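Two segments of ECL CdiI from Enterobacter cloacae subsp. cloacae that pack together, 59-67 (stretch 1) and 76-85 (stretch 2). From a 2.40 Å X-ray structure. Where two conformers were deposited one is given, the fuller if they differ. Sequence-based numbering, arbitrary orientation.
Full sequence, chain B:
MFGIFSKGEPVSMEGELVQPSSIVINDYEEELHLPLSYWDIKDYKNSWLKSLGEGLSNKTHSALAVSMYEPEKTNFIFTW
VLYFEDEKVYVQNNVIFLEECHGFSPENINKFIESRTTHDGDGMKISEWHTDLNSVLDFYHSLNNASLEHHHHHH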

# COMPACT_ATOMS: atom_id res chain seq x y z
N LYS B 59 4.31 18.57 10.40
CA LYS B 59 3.06 18.62 9.64
C LYS B 59 3.25 18.52 8.12
O LYS B 59 2.61 19.23 7.35
N THR B 60 4.14 17.62 7.71
CA THR B 60 4.33 17.35 6.28
C THR B 60 3.58 16.08 5.90
O THR B 60 2.38 16.12 5.65
N HIS B 61 4.27 14.94 5.89
CA HIS B 61 3.62 13.68 5.61
C HIS B 61 4.21 12.53 6.39
O HIS B 61 5.33 12.62 6.88
N SER B 62 3.44 11.45 6.51
CA SER B 62 3.89 10.21 7.16
C SER B 62 3.55 9.01 6.30
O SER B 62 2.38 8.68 6.10
N ALA B 63 4.58 8.36 5.78
CA ALA B 63 4.34 7.18 4.97
C ALA B 63 4.37 5.96 5.86
O ALA B 63 5.37 5.74 6.57
N LEU B 64 3.28 5.19 5.82
CA LEU B 64 3.14 3.95 6.59
C LEU B 64 3.23 2.75 5.66
O LEU B 64 2.28 2.46 4.94
N ALA B 65 4.36 2.04 5.69
CA ALA B 65 4.56 0.88 4.82
C ALA B 65 3.68 -0.29 5.27
O ALA B 65 3.58 -0.57 6.47
N VAL B 66 3.04 -0.96 4.33
CA VAL B 66 2.28 -2.16 4.67
C VAL B 66 2.79 -3.37 3.90
O VAL B 66 2.11 -4.39 3.75
N SER B 67 4.02 -3.23 3.39
CA SER B 67 4.78 -4.37 2.94
C SER B 67 6.24 -3.95 2.95
O SER B 67 6.55 -2.78 2.75
N PHE B 76 9.21 -3.07 -5.03
CA PHE B 76 8.22 -2.07 -4.65
C PHE B 76 7.56 -2.40 -3.31
O PHE B 76 7.55 -3.55 -2.90
N ILE B 77 7.01 -1.40 -2.64
CA ILE B 77 6.28 -1.63 -1.41
C ILE B 77 4.99 -0.84 -1.44
O ILE B 77 4.92 0.23 -2.06
N PHE B 78 3.96 -1.37 -0.79
CA PHE B 78 2.70 -0.65 -0.64
C PHE B 78 2.79 0.23 0.59
O PHE B 78 3.33 -0.18 1.62
N THR B 79 2.27 1.44 0.47
CA THR B 79 2.24 2.35 1.60
C THR B 79 0.90 3.04 1.68
O THR B 79 0.17 3.14 0.69
N TRP B 80 0.57 3.51 2.88
CA TRP B 80 -0.52 4.44 3.05
C TRP B 80 0.12 5.72 3.56
O TRP B 80 0.91 5.69 4.51
N VAL B 81 -0.19 6.83 2.89
CA VAL B 81 0.52 8.09 3.08
C VAL B 81 -0.39 9.15 3.67
O VAL B 81 -1.47 9.41 3.13
N LEU B 82 0.04 9.74 4.78
CA LEU B 82 -0.78 10.72 5.50
C LEU B 82 -0.23 12.12 5.22
O LEU B 82 0.97 12.36 5.37
N TYR B 83 -1.10 13.03 4.80
CA TYR B 83 -0.67 14.39 4.56
C TYR B 83 -1.38 15.28 5.56
O TYR B 83 -2.59 15.22 5.67
N PHE B 84 -0.63 16.09 6.29
CA PHE B 84 -1.22 16.92 7.33
C PHE B 84 -1.52 18.35 6.88
O PHE B 84 -0.63 19.06 6.41
N GLU B 85 -2.78 18.76 7.01
CA GLU B 85 -3.17 20.15 6.78
C GLU B 85 -4.11 20.62 7.87
O GLU B 85 -5.30 20.24 7.88

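Two antiparallel strands pair edge to edge here, so their side chains leave the sheet on alternating faces and meet as cross-strand neighbours. One face carries the bulk. Leu-64 (m, t) sends CD1 to within 3.9 Å of Leu-82 CD1, Leu-82 being m, p, while Trp-80 (m) lies directly across the backbone from Leu-64. Farther along, Val-66 (m) sets CG2 3.9 Å from Trp-80 CD1, at the edge of the indole, and 3.7 Å from Phe-78 CB.

On the other face the middle is slim, around Ala-63 and Ala-65. Ala-63 CB lies 4.3 Å from Val-81 CG2 (Val-81 is t). Ala-65 pairs with Thr-79 (p), and beyond that pair Ile-77 (p, t), whose CB points toward stretch 1, brings CD1 4.4 Å from Ala-65 CB. At its far end His-61 (p) brings CB 3.7 Å from Tyr-83 CD1, the rings oblique, though the imidazole then leads away.

Phe-84 (m), pointing toward stretch 1, is the last large apolar contact: Lys-59 lays CD 4.0 Å from Phe-84 CB, and Ser-62 OG sits 3.6 Å from Phe-84 CE2 at the ring edge.

Polar groups take over at both ends. Water 1 lies 2.5 Å from Thr-60 O and 2.9 Å from Phe-84 O, with too few protons for every acceptor in its reach. At the opposite end Ser-67 (p) substitutes its side chain for a backbone acceptor: Phe-78 N donates to Ser-67 OG at 2.9 Å, and water 2 links that OG (2.5 Å) to Phe-76 O (2.8 Å).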

# COMPACT_ATOMS: atom_id res chain seq x y z
CB LYS B 59 2.26 19.87 10.02
CG LYS B 59 1.87 19.92 11.50
CD LYS B 59 0.89 18.80 11.85
CE LYS B 59 0.46 18.86 13.31
NZ LYS B 59 1.41 18.17 14.22
CB THR B 60 5.82 17.21 5.97
OG1 THR B 60 6.41 16.29 6.89
CG2 THR B 60 6.51 18.57 6.09
CB HIS B 61 3.65 13.35 4.11
CG HIS B 61 5.02 13.41 3.51
ND1 HIS B 61 5.48 14.51 2.80
CD2 HIS B 61 6.03 12.51 3.50
CE1 HIS B 61 6.71 14.28 2.39
NE2 HIS B 61 7.07 13.08 2.80
CB SER B 62 3.21 10.05 8.53
OG SER B 62 3.83 10.89 9.49
CB ALA B 63 5.39 7.06 3.90
CB LEU B 64 1.77 3.88 7.27
CG LEU B 64 1.34 5.07 8.13
CD1 LEU B 64 -0.07 4.87 8.68
CD2 LEU B 64 2.31 5.28 9.26
CB ALA B 65 6.02 0.46 4.81
CB VAL B 66 0.79 -1.94 4.50
CG1 VAL B 66 0.32 -0.85 5.48
CG2 VAL B 66 0.48 -1.60 3.07
CB SER B 67 4.35 -4.82 1.53
OG SER B 67 4.76 -3.87 0.55
CB PHE B 76 7.13 -1.96 -5.71
CG PHE B 76 6.35 -3.24 -5.91
CD1 PHE B 76 5.20 -3.48 -5.17
CD2 PHE B 76 6.74 -4.17 -6.84
CE1 PHE B 76 4.47 -4.64 -5.35
CE2 PHE B 76 6.02 -5.33 -7.04
CZ PHE B 76 4.89 -5.57 -6.28
CB ILE B 77 7.10 -1.20 -0.18
CG1 ILE B 77 7.34 0.32 -0.21
CG2 ILE B 77 8.41 -1.98 -0.10
CD1 ILE B 77 8.07 0.87 0.99
CB PHE B 78 1.51 -1.60 -0.52
CG PHE B 78 1.22 -2.36 -1.78
CD1 PHE B 78 0.38 -1.83 -2.74
CD2 PHE B 78 1.80 -3.59 -1.99
CE1 PHE B 78 0.12 -2.53 -3.90
CE2 PHE B 78 1.55 -4.30 -3.15
CZ PHE B 78 0.70 -3.76 -4.11
CB THR B 79 3.28 3.46 1.45
OG1 THR B 79 2.91 4.29 0.34
CG2 THR B 79 4.68 2.88 1.21
CB TRP B 80 -1.59 3.88 4.00
CG TRP B 80 -2.34 2.74 3.31
CD1 TRP B 80 -1.89 1.47 3.10
CD2 TRP B 80 -3.63 2.81 2.67
NE1 TRP B 80 -2.82 0.74 2.40
CE2 TRP B 80 -3.90 1.53 2.13
CE3 TRP B 80 -4.59 3.82 2.52
CZ2 TRP B 80 -5.09 1.24 1.45
CZ3 TRP B 80 -5.77 3.53 1.86
CH2 TRP B 80 -6.00 2.25 1.32
CB VAL B 81 1.06 8.59 1.74
CG1 VAL B 81 1.63 9.98 1.88
CG2 VAL B 81 2.11 7.62 1.20
CB LEU B 82 -0.75 10.45 7.01
CG LEU B 82 -1.64 9.33 7.57
CD1 LEU B 82 -1.43 7.99 6.87
CD2 LEU B 82 -1.40 9.18 9.04
CB TYR B 83 -1.03 14.83 3.14
CG TYR B 83 -0.20 14.22 2.03
CD1 TYR B 83 1.08 14.70 1.74
CD2 TYR B 83 -0.73 13.20 1.22
CE1 TYR B 83 1.82 14.16 0.70
CE2 TYR B 83 0.03 12.65 0.16
CZ TYR B 83 1.30 13.14 -0.08
OH TYR B 83 2.05 12.61 -1.10
CB PHE B 84 -0.32 16.94 8.55
CG PHE B 84 -0.01 15.58 9.07
CD1 PHE B 84 -0.94 14.90 9.84
CD2 PHE B 84 1.20 14.96 8.77
CE1 PHE B 84 -0.68 13.63 10.33
CE2 PHE B 84 1.48 13.67 9.25
CZ PHE B 84 0.53 13.01 10.04
CB GLU B 85 -3.84 20.32 5.42
CG GLU B 85 -2.87 20.20 4.28
CD GLU B 85 -3.53 20.40 2.94
OE1 GLU B 85 -4.41 21.30 2.82
OE2 GLU B 85 -3.17 19.66 2.01
O HOH W 1 1.55 18.26 4.68
O HOH W 2 5.54 -4.99 -1.52